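Local coordinates for uncharacterized protein (Vibrio parahaemolyticus, PDB 1ZBP) that is of unknown function but, as a member of the ImpE family, may be linked to bacterial type VI secretion, at residues Asn97-Ser110 with Gln118-Arg130. Numbering follows the deposited sequence.
Sequences NEELTKSLVSFNLS and QVSELALQIEELR
S106 O is gripped twice from within its own helix, by S110 N and, from the opposite face of its carbonyl plane, by S110 OG at 3.1 Å. The hydroxyl reaches back because it lies beside its own backbone N (chi1 -70°), and S110 CB is left against V119 CG1, 3.4 Å away. S110 OG also lies 2.7 Å from Q118 NE2, but the angle is poor for a hydrogen bond; that amide nitrogen bonds D115 in the turn between the helices. Further along, packing is knobs-into-holes in both directions. L122 enters among S103, S106, F107 and S110, its CD1 3.6 Å from F107 N. F107 answers among V119, L122, A123 and I126; with CG anti to the backbone N (chi1 177°), its ring swings across and meets A123 CB edge-on, CE2 to CB 3.9 Å. I126 fills the next hole, CG1 4.0 Å from L100 CD1 and CD1 against L104. L129 closes the far end over L100 and N97, whose OD1 caps L100 N. Helices 98-113 and 116-129 thus form an antiparallel hairpin; the axes of 98-110 and 118-129 come within 9.0 Å at 155°; L104 also touches strand 91-92, V105 packs on helix 65-84, and R130 salt-bridges D144 of strand 140-147.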
loop_
_atom_site.group_PDB
_atom_site.type_symbol
_atom_site.label_atom_id
_atom_site.label_comp_id
_atom_site.label_asym_id
_atom_site.label_seq_id
_atom_site.Cartn_x
_atom_site.Cartn_y
_atom_site.Cartn_z
ATOM N N ASN A 97 21.344 -2.046 -8.727
ATOM C CA ASN A 97 20.812 -2.441 -10.027
ATOM C C ASN A 97 19.851 -1.390 -10.558
ATOM O O ASN A 97 18.652 -1.638 -10.670
ATOM C CB ASN A 97 20.087 -3.781 -9.929
ATOM C CG ASN A 97 19.831 -4.402 -11.290
ATOM O OD1 ASN A 97 19.458 -3.713 -12.242
ATOM N ND2 ASN A 97 20.025 -5.710 -11.389
ATOM N N GLU A 98 20.387 -0.219 -10.892
ATOM C CA GLU A 98 19.580 0.879 -11.417
ATOM C C GLU A 98 18.954 0.496 -12.755
ATOM O O GLU A 98 18.216 1.279 -13.352
ATOM C CB GLU A 98 20.435 2.149 -11.584
ATOM C CG GLU A 98 21.584 1.999 -12.576
ATOM C CD GLU A 98 22.229 3.330 -12.944
ATOM O OE1 GLU A 98 21.537 4.185 -13.553
ATOM O OE2 GLU A 98 23.431 3.520 -12.635
ATOM N N GLU A 99 19.256 -0.710 -13.223
ATOM C CA GLU A 99 18.711 -1.196 -14.484
ATOM C C GLU A 99 17.344 -1.807 -14.182
ATOM O O GLU A 99 16.415 -1.740 -14.990
ATOM C CB GLU A 99 19.649 -2.249 -15.088
ATOM C CG GLU A 99 19.469 -2.501 -16.589
ATOM C CD GLU A 99 19.972 -1.351 -17.456
ATOM O OE1 GLU A 99 21.135 -0.920 -17.262
ATOM O OE2 GLU A 99 19.211 -0.886 -18.338
ATOM N N LEU A 100 17.230 -2.398 -12.998
ATOM C CA LEU A 100 15.983 -3.014 -12.561
ATOM C C LEU A 100 14.916 -1.934 -12.364
ATOM O O LEU A 100 13.737 -2.152 -12.641
ATOM C CB LEU A 100 16.217 -3.773 -11.252
ATOM C CG LEU A 100 15.046 -4.571 -10.669
ATOM C CD1 LEU A 100 14.419 -5.460 -11.738
ATOM C CD2 LEU A 100 15.554 -5.406 -9.510
ATOM N N THR A 101 15.342 -0.770 -11.886
ATOM C CA THR A 101 14.431 0.338 -11.672
ATOM C C THR A 101 13.781 0.701 -13.003
ATOM O O THR A 101 12.595 1.047 -13.060
ATOM C CB THR A 101 15.172 1.557 -11.103
ATOM O OG1 THR A 101 15.748 1.204 -9.841
ATOM C CG2 THR A 101 14.223 2.729 -10.911
ATOM N N LYS A 102 14.561 0.615 -14.076
ATOM C CA LYS A 102 14.042 0.909 -15.406
ATOM C C LYS A 102 12.991 -0.141 -15.756
ATOM O O LYS A 102 11.899 0.191 -16.213
ATOM C CB LYS A 102 15.172 0.893 -16.449
ATOM C CG LYS A 102 15.532 2.279 -17.001
ATOM C CD LYS A 102 16.488 2.193 -18.204
ATOM C CE LYS A 102 15.878 1.413 -19.384
ATOM N NZ LYS A 102 14.691 2.084 -20.009
ATOM N N SER A 103 13.319 -1.408 -15.529
ATOM C CA SER A 103 12.384 -2.484 -15.819
ATOM C C SER A 103 11.041 -2.292 -15.095
ATOM O O SER A 103 9.983 -2.491 -15.693
ATOM C CB SER A 103 13.002 -3.835 -15.442
ATOM O OG SER A 103 14.163 -4.100 -16.212
ATOM N N LEU A 104 11.077 -1.899 -13.821
ATOM C CA LEU A 104 9.844 -1.688 -13.045
ATOM C C LEU A 104 8.952 -0.578 -13.614
ATOM O O LEU A 104 7.727 -0.734 -13.688
ATOM C CB LEU A 104 10.166 -1.376 -11.573
ATOM C CG LEU A 104 10.290 -2.540 -10.578
ATOM C CD1 LEU A 104 8.979 -3.325 -10.520
ATOM C CD2 LEU A 104 11.423 -3.456 -10.982
ATOM N N VAL A 105 9.561 0.543 -13.998
ATOM C CA VAL A 105 8.810 1.653 -14.571
ATOM C C VAL A 105 8.306 1.295 -15.981
ATOM O O VAL A 105 7.173 1.618 -16.331
ATOM C CB VAL A 105 9.667 2.945 -14.631
ATOM C CG1 VAL A 105 10.134 3.335 -13.230
ATOM C CG2 VAL A 105 10.856 2.742 -15.533
ATOM N N SER A 106 9.134 0.611 -16.775
ATOM C CA SER A 106 8.746 0.207 -18.131
ATOM C C SER A 106 7.600 -0.804 -18.085
ATOM O O SER A 106 6.806 -0.894 -19.034
ATOM C CB SER A 106 9.934 -0.404 -18.894
ATOM O OG SER A 106 10.891 0.579 -19.287
ATOM N N PHE A 107 7.524 -1.563 -16.985
ATOM C CA PHE A 107 6.464 -2.558 -16.785
ATOM C C PHE A 107 5.124 -1.823 -16.765
ATOM O O PHE A 107 4.182 -2.219 -17.459
ATOM C CB PHE A 107 6.676 -3.319 -15.462
ATOM C CG PHE A 107 5.589 -4.325 -15.139
ATOM C CD1 PHE A 107 4.336 -3.910 -14.687
ATOM C CD2 PHE A 107 5.820 -5.691 -15.288
ATOM C CE1 PHE A 107 3.325 -4.838 -14.390
ATOM C CE2 PHE A 107 4.817 -6.622 -14.995
ATOM C CZ PHE A 107 3.566 -6.195 -14.545
ATOM N N ASN A 108 5.037 -0.743 -15.991
ATOM C CA ASN A 108 3.795 0.031 -15.925
ATOM C C ASN A 108 3.557 0.806 -17.214
ATOM O O ASN A 108 2.418 0.929 -17.664
ATOM C CB ASN A 108 3.816 0.988 -14.735
ATOM C CG ASN A 108 3.659 0.268 -13.412
ATOM O OD1 ASN A 108 2.652 -0.405 -13.172
ATOM N ND2 ASN A 108 4.650 0.409 -12.544
ATOM N N LEU A 109 4.629 1.327 -17.804
ATOM C CA LEU A 109 4.516 2.077 -19.055
ATOM C C LEU A 109 3.923 1.189 -20.144
ATOM O O LEU A 109 3.213 1.671 -21.020
ATOM C CB LEU A 109 5.888 2.605 -19.492
ATOM C CG LEU A 109 6.295 3.922 -18.832
ATOM C CD1 LEU A 109 7.740 4.274 -19.154
ATOM C CD2 LEU A 109 5.349 5.013 -19.320
ATOM N N SER A 110 4.218 -0.109 -20.079
ATOM C CA SER A 110 3.690 -1.066 -21.043
ATOM C C SER A 110 2.274 -1.489 -20.662
ATOM O O SER A 110 1.461 -1.799 -21.532
ATOM C CB SER A 110 4.576 -2.313 -21.123
ATOM O OG SER A 110 5.822 -2.042 -21.729
ATOM N N GLN A 118 5.540 -6.985 -23.820
ATOM C CA GLN A 118 6.704 -6.495 -23.092
ATOM C C GLN A 118 6.484 -6.689 -21.582
ATOM O O GLN A 118 7.442 -6.888 -20.832
ATOM C CB GLN A 118 6.937 -5.017 -23.412
ATOM C CG GLN A 118 8.267 -4.468 -22.912
ATOM C CD GLN A 118 8.392 -2.966 -23.110
ATOM O OE1 GLN A 118 9.338 -2.337 -22.625
ATOM N NE2 GLN A 118 7.439 -2.383 -23.830
ATOM N N VAL A 119 5.224 -6.640 -21.147
ATOM C CA VAL A 119 4.906 -6.831 -19.737
ATOM C C VAL A 119 5.209 -8.281 -19.363
ATOM O O VAL A 119 5.702 -8.567 -18.270
ATOM C CB VAL A 119 3.410 -6.522 -19.427
ATOM C CG1 VAL A 119 3.030 -5.158 -19.973
ATOM C CG2 VAL A 119 2.513 -7.596 -20.006
ATOM N N SER A 120 4.919 -9.188 -20.293
ATOM C CA SER A 120 5.155 -10.615 -20.103
ATOM C C SER A 120 6.650 -10.878 -20.043
ATOM O O SER A 120 7.099 -11.762 -19.318
ATOM C CB SER A 120 4.550 -11.408 -21.265
ATOM O OG SER A 120 4.723 -12.806 -21.095
ATOM N N GLU A 121 7.417 -10.108 -20.811
ATOM C CA GLU A 121 8.869 -10.258 -20.847
ATOM C C GLU A 121 9.524 -9.598 -19.644
ATOM O O GLU A 121 10.462 -10.144 -19.063
ATOM C CB GLU A 121 9.433 -9.642 -22.132
ATOM C CG GLU A 121 9.276 -10.500 -23.379
ATOM C CD GLU A 121 10.376 -11.541 -23.528
ATOM O OE1 GLU A 121 10.477 -12.439 -22.655
ATOM O OE2 GLU A 121 11.141 -11.456 -24.522
ATOM N N LEU A 122 9.029 -8.416 -19.284
ATOM C CA LEU A 122 9.564 -7.667 -18.151
ATOM C C LEU A 122 9.287 -8.377 -16.834
ATOM O O LEU A 122 10.134 -8.416 -15.950
ATOM C CB LEU A 122 8.966 -6.262 -18.120
ATOM C CG LEU A 122 9.540 -5.326 -19.176
ATOM C CD1 LEU A 122 8.716 -4.048 -19.241
ATOM C CD2 LEU A 122 10.985 -5.024 -18.829
ATOM N N ALA A 123 8.096 -8.949 -16.717
ATOM C CA ALA A 123 7.725 -9.658 -15.507
ATOM C C ALA A 123 8.707 -10.800 -15.248
ATOM O O ALA A 123 9.241 -10.927 -14.145
ATOM C CB ALA A 123 6.306 -10.189 -15.626
ATOM N N LEU A 124 8.954 -11.618 -16.269
ATOM C CA LEU A 124 9.870 -12.752 -16.145
ATOM C C LEU A 124 11.299 -12.324 -15.819
ATOM O O LEU A 124 11.978 -12.978 -15.023
ATOM C CB LEU A 124 9.854 -13.589 -17.432
ATOM C CG LEU A 124 8.534 -14.316 -17.740
ATOM C CD1 LEU A 124 8.504 -14.743 -19.203
ATOM C CD2 LEU A 124 8.378 -15.520 -16.819
ATOM N N GLN A 125 11.752 -11.230 -16.430
ATOM C CA GLN A 125 13.108 -10.715 -16.196
ATOM C C GLN A 125 13.275 -10.247 -14.740
ATOM O O GLN A 125 14.274 -10.555 -14.086
ATOM C CB GLN A 125 13.415 -9.551 -17.159
ATOM C CG GLN A 125 13.395 -9.932 -18.643
ATOM C CD GLN A 125 13.745 -8.773 -19.581
ATOM O OE1 GLN A 125 13.069 -7.738 -19.600
ATOM N NE2 GLN A 125 14.797 -8.955 -20.375
ATOM N N ILE A 126 12.286 -9.505 -14.243
ATOM C CA ILE A 126 12.297 -9.000 -12.874
ATOM C C ILE A 126 12.320 -10.180 -11.893
ATOM O O ILE A 126 13.114 -10.196 -10.951
ATOM C CB ILE A 126 11.059 -8.096 -12.635
ATOM C CG1 ILE A 126 11.155 -6.872 -13.553
ATOM C CG2 ILE A 126 10.975 -7.663 -11.180
ATOM C CD1 ILE A 126 9.879 -6.081 -13.673
ATOM N N GLU A 127 11.461 -11.171 -12.130
ATOM C CA GLU A 127 11.396 -12.360 -11.281
ATOM C C GLU A 127 12.686 -13.171 -11.328
ATOM O O GLU A 127 13.048 -13.838 -10.360
ATOM C CB GLU A 127 10.245 -13.263 -11.712
ATOM C CG GLU A 127 10.362 -14.690 -11.179
ATOM C CD GLU A 127 10.349 -14.762 -9.664
ATOM O OE1 GLU A 127 10.558 -15.874 -9.124
ATOM O OE2 GLU A 127 10.118 -13.716 -9.011
ATOM N N GLU A 128 13.357 -13.128 -12.471
ATOM C CA GLU A 128 14.615 -13.840 -12.671
ATOM C C GLU A 128 15.702 -13.195 -11.812
ATOM O O GLU A 128 16.567 -13.875 -11.264
ATOM C CB GLU A 128 15.017 -13.770 -14.148
ATOM C CG GLU A 128 16.228 -14.609 -14.492
ATOM C CD GLU A 128 15.966 -16.085 -14.296
ATOM O OE1 GLU A 128 15.241 -16.677 -15.131
ATOM O OE2 GLU A 128 16.474 -16.646 -13.295
ATOM N N LEU A 129 15.641 -11.872 -11.701
ATOM C CA LEU A 129 16.608 -11.119 -10.921
ATOM C C LEU A 129 16.269 -11.093 -9.431
ATOM O O LEU A 129 17.126 -10.765 -8.605
ATOM C CB LEU A 129 16.703 -9.686 -11.452
ATOM C CG LEU A 129 17.349 -9.542 -12.829
ATOM C CD1 LEU A 129 17.194 -8.115 -13.340
ATOM C CD2 LEU A 129 18.816 -9.934 -12.727
ATOM N N ARG A 130 15.027 -11.436 -9.089
ATOM C CA ARG A 130 14.592 -11.435 -7.689
ATOM C C ARG A 130 15.477 -12.333 -6.833
ATOM O O ARG A 130 15.608 -13.530 -7.085
ATOM C CB ARG A 130 13.119 -11.884 -7.560
ATOM C CG ARG A 130 12.547 -11.772 -6.133
ATOM C CD ARG A 130 11.032 -12.036 -6.056
ATOM N NE ARG A 130 10.680 -13.447 -6.222
ATOM C CZ ARG A 130 10.941 -14.395 -5.328
ATOM N NH1 ARG A 130 11.549 -14.090 -4.186
ATOM N NH2 ARG A 130 10.621 -15.652 -5.583
#